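Local coordinates for protein phosphodiesterase (Candida albicans, PDB 6CPU) that binds zinc and magnesium ions as a mostly helical phosphodiesterase of the HD-type superfamily, at residues N271-D281 with W476-E486; K459-T467 with F532-F541. All coordinates share one frame; numbering follows the deposited sequence.

How the contacts relate
Both contacts lead to the same zinc ion, and their centres are about 16 Å apart. Contact 1 supplies His278, whose NE2 is 2.2 Å from the metal; contact 2 supplies Asp462, whose OD1 is 2.1 Å from it, and His349, Asp350 and two waters complete the site. The two segment pairs alternate along the chain and touch directly: Asn465 of contact 2 reaches contact 1, its ND2 lying 3.2 Å from Phe273 CE1 and 3.3 Å from Trp476 CB. The side chain of His274 in contact 1 lies about 5 Å from a bound magnesium ion, and that of Ile463 in contact 2 about 9 Å.

Contact 1: residues N271-D281 with W476-E486; sequences NPFHNFRHAVD and WAMVLSREFAE. With ZN (zinc ion), chain B.
Leu480 CD1 lies over one face of the Phe273 ring, a CH-pi contact 3.8 Å from the centroid, and Trp476 turns the edge of its six-membered ring toward the face of Phe273 in an offset edge-to-face pair, planes at 68°. In the helical domain of this phosphodiesterase, the loop entering helix 276-292 thus rests on helix 470-495. Phe273 sets CD2 over the centre of the His274 ring and CE2 toward the rim of one face of His278. Asp281 OD2 stands 3.3 Å above one face of the Trp476 indole, toward the rim; a water at the indole edge joins NE1 to Asp281 OD1, which also salt-bridges Arg468. Pro272 packs CB on Arg482 CB and CG on the Glu486 carboxylate, itself held by Tyr508 and Arg127. With CG anti to the backbone N (chi1 -167°), Glu483 extends to the loop. Its OE1 accepts from Phe273 N (2.8 Å) on the anti side, well out of the carboxylate plane, and from His274 N (3.0 Å) on the syn side, closer to that plane. OE2 meets His274 ND1 in the imidazole plane, a nearly straight (174°) bond of 2.6 Å that fixes the ring's rotation. Across that ring, His274 NE2 is 2.7 Å from a zinc-bound water.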
loop_
_atom_site.group_PDB
_atom_site.type_symbol
_atom_site.label_atom_id
_atom_site.label_comp_id
_atom_site.label_asym_id
_atom_site.label_seq_id
_atom_site.Cartn_x
_atom_site.Cartn_y
_atom_site.Cartn_z
ATOM N N ASN A 271 -0.271 6.822 7.995
ATOM C CA ASN A 271 -0.276 5.598 8.780
ATOM C C ASN A 271 1.180 5.308 9.150
ATOM O O ASN A 271 2.038 5.286 8.271
ATOM C CB ASN A 271 -0.841 4.394 8.033
ATOM C CG ASN A 271 -2.362 4.448 7.845
ATOM O OD1 ASN A 271 -3.054 5.371 8.278
ATOM N ND2 ASN A 271 -2.874 3.442 7.207
ATOM N N PRO A 272 1.472 5.098 10.452
ATOM C CA PRO A 272 2.890 4.814 10.737
ATOM C C PRO A 272 3.378 3.500 10.145
ATOM O O PRO A 272 4.531 3.423 9.698
ATOM C CB PRO A 272 2.940 4.794 12.275
ATOM C CG PRO A 272 1.800 5.644 12.688
ATOM C CD PRO A 272 0.710 5.342 11.686
ATOM N N PHE A 273 2.537 2.471 10.139
ATOM C CA PHE A 273 2.919 1.166 9.631
ATOM C C PHE A 273 2.274 0.763 8.302
ATOM O O PHE A 273 2.987 0.460 7.350
ATOM C CB PHE A 273 2.607 0.078 10.655
ATOM C CG PHE A 273 3.125 -1.272 10.268
ATOM C CD1 PHE A 273 4.390 -1.670 10.657
ATOM C CD2 PHE A 273 2.359 -2.152 9.521
ATOM C CE1 PHE A 273 4.879 -2.905 10.313
ATOM C CE2 PHE A 273 2.846 -3.389 9.159
ATOM C CZ PHE A 273 4.117 -3.775 9.568
ATOM N N HIS A 274 0.936 0.724 8.264
ATOM C CA HIS A 274 0.184 0.265 7.072
ATOM C C HIS A 274 0.064 1.327 5.984
ATOM O O HIS A 274 -1.024 1.788 5.653
ATOM C CB HIS A 274 -1.195 -0.262 7.487
ATOM C CG HIS A 274 -1.122 -1.538 8.264
ATOM N ND1 HIS A 274 -1.197 -1.579 9.641
ATOM C CD2 HIS A 274 -0.928 -2.813 7.861
ATOM C CE1 HIS A 274 -1.077 -2.832 10.049
ATOM N NE2 HIS A 274 -0.907 -3.600 8.987
ATOM N N ASN A 275 1.211 1.699 5.442
ATOM C CA ASN A 275 1.311 2.716 4.392
ATOM C C ASN A 275 1.914 2.092 3.144
ATOM O O ASN A 275 2.064 0.873 3.064
ATOM C CB ASN A 275 2.123 3.896 4.890
ATOM C CG ASN A 275 3.493 3.487 5.392
ATOM O OD1 ASN A 275 4.036 2.470 4.997
ATOM N ND2 ASN A 275 4.029 4.269 6.282
ATOM N N PHE A 276 2.205 2.915 2.151
ATOM C CA PHE A 276 2.753 2.420 0.879
ATOM C C PHE A 276 4.115 1.743 1.099
ATOM O O PHE A 276 4.424 0.752 0.449
ATOM C CB PHE A 276 2.879 3.582 -0.074
ATOM C CG PHE A 276 3.402 3.215 -1.421
ATOM C CD1 PHE A 276 2.723 2.315 -2.215
ATOM C CD2 PHE A 276 4.545 3.837 -1.923
ATOM C CE1 PHE A 276 3.211 1.986 -3.471
ATOM C CE2 PHE A 276 5.022 3.523 -3.187
ATOM C CZ PHE A 276 4.355 2.602 -3.952
ATOM N N ARG A 277 4.892 2.253 2.045
ATOM C CA ARG A 277 6.199 1.648 2.379
ATOM C C ARG A 277 6.055 0.176 2.810
ATOM O O ARG A 277 6.851 -0.663 2.375
ATOM C CB ARG A 277 6.954 2.486 3.422
ATOM C CG ARG A 277 8.290 1.909 3.900
ATOM C CD ARG A 277 9.056 2.847 4.821
ATOM N NE ARG A 277 9.398 4.081 4.127
ATOM C CZ ARG A 277 8.742 5.230 4.213
ATOM N NH1 ARG A 277 7.713 5.393 5.047
ATOM N NH2 ARG A 277 9.139 6.243 3.467
ATOM N N HIS A 278 5.042 -0.128 3.626
ATOM C CA HIS A 278 4.738 -1.516 4.033
ATOM C C HIS A 278 4.366 -2.374 2.842
ATOM O O HIS A 278 4.832 -3.501 2.716
ATOM C CB HIS A 278 3.626 -1.568 5.104
ATOM C CG HIS A 278 3.084 -2.945 5.375
ATOM N ND1 HIS A 278 3.855 -3.970 5.885
ATOM C CD2 HIS A 278 1.838 -3.461 5.209
ATOM C CE1 HIS A 278 3.108 -5.056 6.018
ATOM N NE2 HIS A 278 1.879 -4.777 5.615
ATOM N N ALA A 279 3.513 -1.845 1.959
ATOM C CA ALA A 279 3.122 -2.566 0.762
ATOM C C ALA A 279 4.335 -2.947 -0.090
ATOM O O ALA A 279 4.445 -4.093 -0.577
ATOM C CB ALA A 279 2.137 -1.746 -0.062
ATOM N N VAL A 280 5.230 -1.981 -0.277
ATOM C CA VAL A 280 6.402 -2.184 -1.105
ATOM C C VAL A 280 7.378 -3.162 -0.415
ATOM O O VAL A 280 7.961 -4.010 -1.064
ATOM C CB VAL A 280 7.080 -0.849 -1.468
ATOM C CG1 VAL A 280 8.346 -1.101 -2.272
ATOM C CG2 VAL A 280 6.111 0.034 -2.268
ATOM N N ASP A 281 7.492 -3.058 0.897
ATOM C CA ASP A 281 8.250 -4.029 1.683
ATOM C C ASP A 281 7.734 -5.458 1.500
ATOM O O ASP A 281 8.516 -6.381 1.247
ATOM C CB ASP A 281 8.193 -3.647 3.148
ATOM C CG ASP A 281 9.078 -4.516 3.998
ATOM O OD1 ASP A 281 10.308 -4.508 3.769
ATOM O OD2 ASP A 281 8.535 -5.187 4.889
ATOM N N TRP A 476 11.121 -1.486 11.975
ATOM C CA TRP A 476 9.721 -1.865 11.736
ATOM C C TRP A 476 8.943 -2.010 13.044
ATOM O O TRP A 476 7.810 -1.565 13.146
ATOM C CB TRP A 476 9.641 -3.171 10.948
ATOM C CG TRP A 476 9.889 -3.011 9.483
ATOM C CD1 TRP A 476 10.943 -3.500 8.757
ATOM C CD2 TRP A 476 9.058 -2.313 8.557
ATOM N NE1 TRP A 476 10.814 -3.147 7.434
ATOM C CE2 TRP A 476 9.667 -2.416 7.285
ATOM C CE3 TRP A 476 7.859 -1.605 8.679
ATOM C CZ2 TRP A 476 9.114 -1.836 6.145
ATOM C CZ3 TRP A 476 7.309 -1.031 7.536
ATOM C CH2 TRP A 476 7.943 -1.143 6.293
ATOM N N ALA A 477 9.560 -2.635 14.048
ATOM C CA ALA A 477 8.920 -2.805 15.351
ATOM C C ALA A 477 8.533 -1.472 15.961
ATOM O O ALA A 477 7.483 -1.341 16.594
ATOM C CB ALA A 477 9.838 -3.570 16.302
ATOM N N MET A 478 9.393 -0.479 15.783
ATOM C CA MET A 478 9.129 0.858 16.256
ATOM C C MET A 478 7.915 1.516 15.586
ATOM O O MET A 478 7.070 2.103 16.261
ATOM C CB MET A 478 10.364 1.726 16.019
ATOM C CG MET A 478 10.152 3.190 16.318
ATOM S SD MET A 478 11.730 4.012 16.575
ATOM C CE MET A 478 11.174 5.685 16.833
ATOM N N VAL A 479 7.848 1.469 14.259
ATOM C CA VAL A 479 6.717 2.114 13.577
ATOM C C VAL A 479 5.405 1.347 13.825
ATOM O O VAL A 479 4.352 1.968 13.962
ATOM C CB VAL A 479 6.995 2.389 12.079
ATOM C CG1 VAL A 479 8.252 3.254 11.949
ATOM C CG2 VAL A 479 7.124 1.109 11.272
ATOM N N LEU A 480 5.481 0.022 13.942
ATOM C CA LEU A 480 4.319 -0.793 14.302
ATOM C C LEU A 480 3.784 -0.391 15.680
ATOM O O LEU A 480 2.579 -0.243 15.857
ATOM C CB LEU A 480 4.642 -2.300 14.240
ATOM C CG LEU A 480 3.463 -3.280 14.449
ATOM C CD1 LEU A 480 2.343 -3.048 13.441
ATOM C CD2 LEU A 480 3.915 -4.727 14.376
ATOM N N SER A 481 4.680 -0.169 16.642
ATOM C CA SER A 481 4.278 0.362 17.952
ATOM C C SER A 481 3.632 1.742 17.901
ATOM O O SER A 481 2.722 2.026 18.686
ATOM C CB SER A 481 5.470 0.384 18.922
ATOM O OG SER A 481 6.060 -0.898 18.969
ATOM N N ARG A 482 4.087 2.616 17.000
ATOM C CA ARG A 482 3.466 3.932 16.882
ATOM C C ARG A 482 1.995 3.795 16.472
ATOM O O ARG A 482 1.129 4.484 17.025
ATOM C CB ARG A 482 4.183 4.824 15.867
ATOM C CG ARG A 482 5.577 5.252 16.269
ATOM C CD ARG A 482 6.259 5.953 15.119
ATOM N NE ARG A 482 7.485 6.651 15.519
ATOM C CZ ARG A 482 8.235 7.376 14.693
ATOM N NH1 ARG A 482 7.892 7.504 13.409
ATOM N NH2 ARG A 482 9.338 7.975 15.150
ATOM N N GLU A 483 1.737 2.923 15.507
ATOM C CA GLU A 483 0.373 2.722 15.011
ATOM C C GLU A 483 -0.504 2.068 16.082
ATOM O O GLU A 483 -1.638 2.471 16.266
ATOM C CB GLU A 483 0.370 1.910 13.720
ATOM C CG GLU A 483 -0.971 1.936 13.014
ATOM C CD GLU A 483 -0.907 1.408 11.590
ATOM O OE1 GLU A 483 -0.167 1.973 10.746
ATOM O OE2 GLU A 483 -1.610 0.422 11.323
ATOM N N PHE A 484 0.038 1.087 16.803
ATOM C CA PHE A 484 -0.636 0.504 17.974
ATOM C C PHE A 484 -1.050 1.573 18.982
ATOM O O PHE A 484 -2.186 1.553 19.463
ATOM C CB PHE A 484 0.251 -0.556 18.654
ATOM C CG PHE A 484 -0.395 -1.223 19.850
ATOM C CD1 PHE A 484 -1.054 -2.447 19.713
ATOM C CD2 PHE A 484 -0.345 -0.632 21.116
ATOM C CE1 PHE A 484 -1.648 -3.062 20.809
ATOM C CE2 PHE A 484 -0.942 -1.244 22.211
ATOM C CZ PHE A 484 -1.591 -2.458 22.059
ATOM N N ALA A 485 -0.148 2.504 19.294
ATOM C CA ALA A 485 -0.436 3.577 20.260
ATOM C C ALA A 485 -1.527 4.534 19.776
ATOM O O ALA A 485 -2.324 5.027 20.568
ATOM C CB ALA A 485 0.834 4.362 20.584
ATOM N N GLU A 486 -1.550 4.809 18.469
ATOM C CA GLU A 486 -2.621 5.620 17.894
ATOM C C GLU A 486 -3.977 4.919 18.023
ATOM O O GLU A 486 -4.977 5.565 18.327
ATOM C CB GLU A 486 -2.319 5.961 16.429
ATOM C CG GLU A 486 -1.127 6.907 16.238
ATOM C CD GLU A 486 -0.942 7.338 14.778
ATOM O OE1 GLU A 486 -1.723 6.838 13.934
ATOM O OE2 GLU A 486 -0.050 8.176 14.483
HETATM ZN ZN ZN B . 0.087 -6.019 5.463
HETATM O O HOH W 1 0.052 -5.699 7.651
HETATM O O HOH W 2 12.418 -4.046 5.288
HETATM O O HOH W 3 -1.689 -7.205 5.814
#

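Contact 2: residues K459-T467 with F532-F541; sequences KCADISNVT and FINLFAENLF. With ZN (zinc ion), chain B.
The ring of Phe541 is gripped across both faces by the 459-467 segment. Thr467 CG2 stands over one, a CH-pi contact 3.5 Å from the centroid, and Cys460 SG over the opposite one, 4.2 Å from the centroid, a sulfur-aromatic contact; Ile463 O lies at the ring edge. Thr467 is held in this pose by its hydroxyl: OG1 donates to Ser464 O over 2.7 Å, in the carbonyl plane and on a lone pair, while CG2 faces the ring. Ile463 has CG1 between its backbone N and carbonyl carbon (chi1 64°); this, with an extended second torsion, brings CD1 to Leu540 CD2 at 3.7 Å. In the helical phosphodiesterase fold this is where helix 446-462, ending at the zinc ligand Asp462, packs with the turn after it against helix 525-547. The Phe532 ring comes at Ile463 at a slant, edge first, with CZ 3.8 Å from CB. Val466 and Ile533 run alongside each other, antiparallel, CG1 to CG1, and Val466 CG2 sits 3.6 Å from Ala537 CB; Ile533 and Ala537 belong to a pi-type widening of the helix, where Ala537 N bonds to Phe532 O. Ile558 of helix 552-569 touches Thr467, Ile533 and Phe541. On the metal side, Asp462 OD2 accepts from a zinc-bound water at 2.7 Å.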
loop_
_atom_site.group_PDB
_atom_site.type_symbol
_atom_site.label_atom_id
_atom_site.label_comp_id
_atom_site.label_asym_id
_atom_site.label_seq_id
_atom_site.Cartn_x
_atom_site.Cartn_y
_atom_site.Cartn_z
ATOM N N LYS A 459 1.418 -14.584 2.989
ATOM C CA LYS A 459 1.371 -14.573 4.459
ATOM C C LYS A 459 2.740 -14.351 5.073
ATOM O O LYS A 459 2.895 -13.572 6.015
ATOM C CB LYS A 459 0.783 -15.874 5.011
ATOM C CG LYS A 459 -0.734 -15.892 5.044
ATOM C CD LYS A 459 -1.286 -17.228 5.535
ATOM C CE LYS A 459 -0.915 -17.492 6.985
ATOM N NZ LYS A 459 -1.236 -16.354 7.887
ATOM N N CYS A 460 3.726 -15.074 4.553
ATOM C CA CYS A 460 5.100 -14.968 5.049
ATOM C C CYS A 460 5.639 -13.555 4.795
ATOM O O CYS A 460 6.203 -12.923 5.691
ATOM C CB CYS A 460 5.982 -16.028 4.387
ATOM S SG CYS A 460 5.742 -17.705 5.056
ATOM N N ALA A 461 5.424 -13.055 3.583
ATOM C CA ALA A 461 5.842 -11.687 3.222
ATOM C C ALA A 461 5.215 -10.640 4.129
ATOM O O ALA A 461 5.898 -9.737 4.617
ATOM C CB ALA A 461 5.501 -11.404 1.770
ATOM N N ASP A 462 3.909 -10.764 4.373
ATOM C CA ASP A 462 3.208 -9.788 5.202
ATOM C C ASP A 462 3.746 -9.715 6.635
ATOM O O ASP A 462 3.757 -8.637 7.236
ATOM C CB ASP A 462 1.713 -10.090 5.213
ATOM C CG ASP A 462 0.885 -8.959 5.792
ATOM O OD1 ASP A 462 1.214 -7.751 5.610
ATOM O OD2 ASP A 462 -0.126 -9.304 6.428
ATOM N N ILE A 463 4.192 -10.847 7.190
ATOM C CA ILE A 463 4.731 -10.857 8.561
ATOM C C ILE A 463 6.255 -11.034 8.577
ATOM O O ILE A 463 6.817 -11.583 9.529
ATOM C CB ILE A 463 4.038 -11.922 9.462
ATOM C CG1 ILE A 463 4.299 -13.350 8.972
ATOM C CG2 ILE A 463 2.539 -11.667 9.534
ATOM C CD1 ILE A 463 4.106 -14.391 10.060
ATOM N N SER A 464 6.924 -10.529 7.542
ATOM C CA SER A 464 8.358 -10.777 7.351
ATOM C C SER A 464 9.271 -9.860 8.158
ATOM O O SER A 464 10.494 -10.037 8.121
ATOM C CB SER A 464 8.706 -10.687 5.861
ATOM O OG SER A 464 8.544 -9.359 5.388
ATOM N N ASN A 465 8.712 -8.899 8.897
ATOM C CA ASN A 465 9.525 -7.972 9.666
ATOM C C ASN A 465 10.494 -8.692 10.611
ATOM O O ASN A 465 11.644 -8.277 10.736
ATOM C CB ASN A 465 8.662 -7.032 10.495
ATOM C CG ASN A 465 7.936 -5.998 9.657
ATOM O OD1 ASN A 465 8.103 -5.908 8.431
ATOM N ND2 ASN A 465 7.136 -5.194 10.322
ATOM N N VAL A 466 10.017 -9.747 11.275
ATOM C CA VAL A 466 10.874 -10.532 12.185
ATOM C C VAL A 466 11.935 -11.382 11.471
ATOM O O VAL A 466 12.859 -11.867 12.133
ATOM C CB VAL A 466 10.063 -11.432 13.155
ATOM C CG1 VAL A 466 9.198 -10.572 14.067
ATOM C CG2 VAL A 466 9.235 -12.465 12.411
ATOM N N THR A 467 11.782 -11.582 10.157
ATOM C CA THR A 467 12.742 -12.320 9.323
ATOM C C THR A 467 13.786 -11.435 8.613
ATOM O O THR A 467 14.691 -11.954 7.961
ATOM C CB THR A 467 12.044 -13.179 8.245
ATOM O OG1 THR A 467 11.512 -12.346 7.206
ATOM C CG2 THR A 467 10.925 -14.027 8.842
ATOM N N PHE A 532 5.395 -12.313 19.368
ATOM C CA PHE A 532 5.011 -12.566 17.977
ATOM C C PHE A 532 5.748 -13.742 17.335
ATOM O O PHE A 532 5.145 -14.527 16.597
ATOM C CB PHE A 532 5.194 -11.307 17.120
ATOM C CG PHE A 532 4.609 -11.437 15.748
ATOM C CD1 PHE A 532 3.253 -11.233 15.539
ATOM C CD2 PHE A 532 5.405 -11.802 14.665
ATOM C CE1 PHE A 532 2.703 -11.374 14.277
ATOM C CE2 PHE A 532 4.858 -11.946 13.400
ATOM C CZ PHE A 532 3.504 -11.728 13.206
ATOM N N ILE A 533 7.044 -13.862 17.610
ATOM C CA ILE A 533 7.840 -14.967 17.067
ATOM C C ILE A 533 7.368 -16.323 17.602
ATOM O O ILE A 533 7.201 -17.273 16.836
ATOM C CB ILE A 533 9.347 -14.779 17.353
ATOM C CG1 ILE A 533 9.894 -13.617 16.518
ATOM C CG2 ILE A 533 10.126 -16.059 17.048
ATOM C CD1 ILE A 533 11.179 -13.026 17.052
ATOM N N ASN A 534 7.151 -16.407 18.911
ATOM C CA ASN A 534 6.685 -17.655 19.524
ATOM C C ASN A 534 5.280 -18.037 19.074
ATOM O O ASN A 534 5.052 -19.159 18.625
ATOM C CB ASN A 534 6.745 -17.568 21.056
ATOM C CG ASN A 534 8.159 -17.711 21.596
ATOM O OD1 ASN A 534 8.982 -18.429 21.027
ATOM N ND2 ASN A 534 8.444 -17.035 22.705
ATOM N N LEU A 535 4.349 -17.095 19.167
ATOM C CA LEU A 535 2.945 -17.396 18.914
ATOM C C LEU A 535 2.555 -17.462 17.434
ATOM O O LEU A 535 1.549 -18.086 17.114
ATOM C CB LEU A 535 2.051 -16.411 19.676
ATOM C CG LEU A 535 2.131 -16.604 21.201
ATOM C CD1 LEU A 535 1.827 -15.319 21.956
ATOM C CD2 LEU A 535 1.210 -17.729 21.663
ATOM N N PHE A 536 3.333 -16.850 16.536
ATOM C CA PHE A 536 3.006 -16.874 15.092
ATOM C C PHE A 536 4.158 -17.222 14.132
ATOM O O PHE A 536 4.053 -18.178 13.365
ATOM C CB PHE A 536 2.378 -15.538 14.658
ATOM C CG PHE A 536 1.088 -15.212 15.365
ATOM C CD1 PHE A 536 -0.024 -16.025 15.215
ATOM C CD2 PHE A 536 0.987 -14.088 16.177
ATOM C CE1 PHE A 536 -1.210 -15.731 15.868
ATOM C CE2 PHE A 536 -0.198 -13.787 16.832
ATOM C CZ PHE A 536 -1.298 -14.611 16.676
ATOM N N ALA A 537 5.240 -16.446 14.158
ATOM C CA ALA A 537 6.234 -16.479 13.074
ATOM C C ALA A 537 7.041 -17.774 13.002
ATOM O O ALA A 537 7.114 -18.414 11.943
ATOM C CB ALA A 537 7.174 -15.290 13.183
ATOM N N GLU A 538 7.649 -18.150 14.126
ATOM C CA GLU A 538 8.503 -19.339 14.178
ATOM C C GLU A 538 7.815 -20.526 13.516
ATOM O O GLU A 538 8.385 -21.153 12.631
ATOM C CB GLU A 538 8.888 -19.677 15.623
ATOM C CG GLU A 538 9.977 -20.735 15.748
ATOM C CD GLU A 538 10.755 -20.644 17.052
ATOM O OE1 GLU A 538 10.244 -20.056 18.029
ATOM O OE2 GLU A 538 11.889 -21.165 17.099
ATOM N N ASN A 539 6.576 -20.799 13.917
ATOM C CA ASN A 539 5.839 -21.946 13.389
ATOM C C ASN A 539 5.503 -21.860 11.908
ATOM O O ASN A 539 5.619 -22.855 11.192
ATOM C CB ASN A 539 4.558 -22.177 14.193
ATOM C CG ASN A 539 4.834 -22.700 15.589
ATOM O OD1 ASN A 539 5.838 -23.373 15.827
ATOM N ND2 ASN A 539 3.944 -22.391 16.522
ATOM N N LEU A 540 5.084 -20.683 11.440
ATOM C CA LEU A 540 4.729 -20.523 10.023
ATOM C C LEU A 540 5.949 -20.674 9.111
ATOM O O LEU A 540 5.897 -21.379 8.103
ATOM C CB LEU A 540 4.065 -19.162 9.762
ATOM C CG LEU A 540 3.700 -18.871 8.298
ATOM C CD1 LEU A 540 2.595 -19.794 7.804
ATOM C CD2 LEU A 540 3.297 -17.413 8.122
ATOM N N PHE A 541 7.031 -19.986 9.445
ATOM C CA PHE A 541 8.220 -20.017 8.594
ATOM C C PHE A 541 8.877 -21.410 8.596
ATOM O O PHE A 541 9.194 -21.954 7.527
ATOM C CB PHE A 541 9.198 -18.907 8.987
ATOM C CG PHE A 541 8.804 -17.554 8.457
ATOM C CD1 PHE A 541 9.050 -17.224 7.130
ATOM C CD2 PHE A 541 8.145 -16.631 9.261
ATOM C CE1 PHE A 541 8.674 -15.993 6.627
ATOM C CE2 PHE A 541 7.763 -15.395 8.758
ATOM C CZ PHE A 541 8.027 -15.079 7.441
HETATM ZN ZN ZN B . 0.087 -6.019 5.463
HETATM O O HOH W 3 -1.689 -7.205 5.814
HETATM O O HOH W 1 0.052 -5.699 7.651
#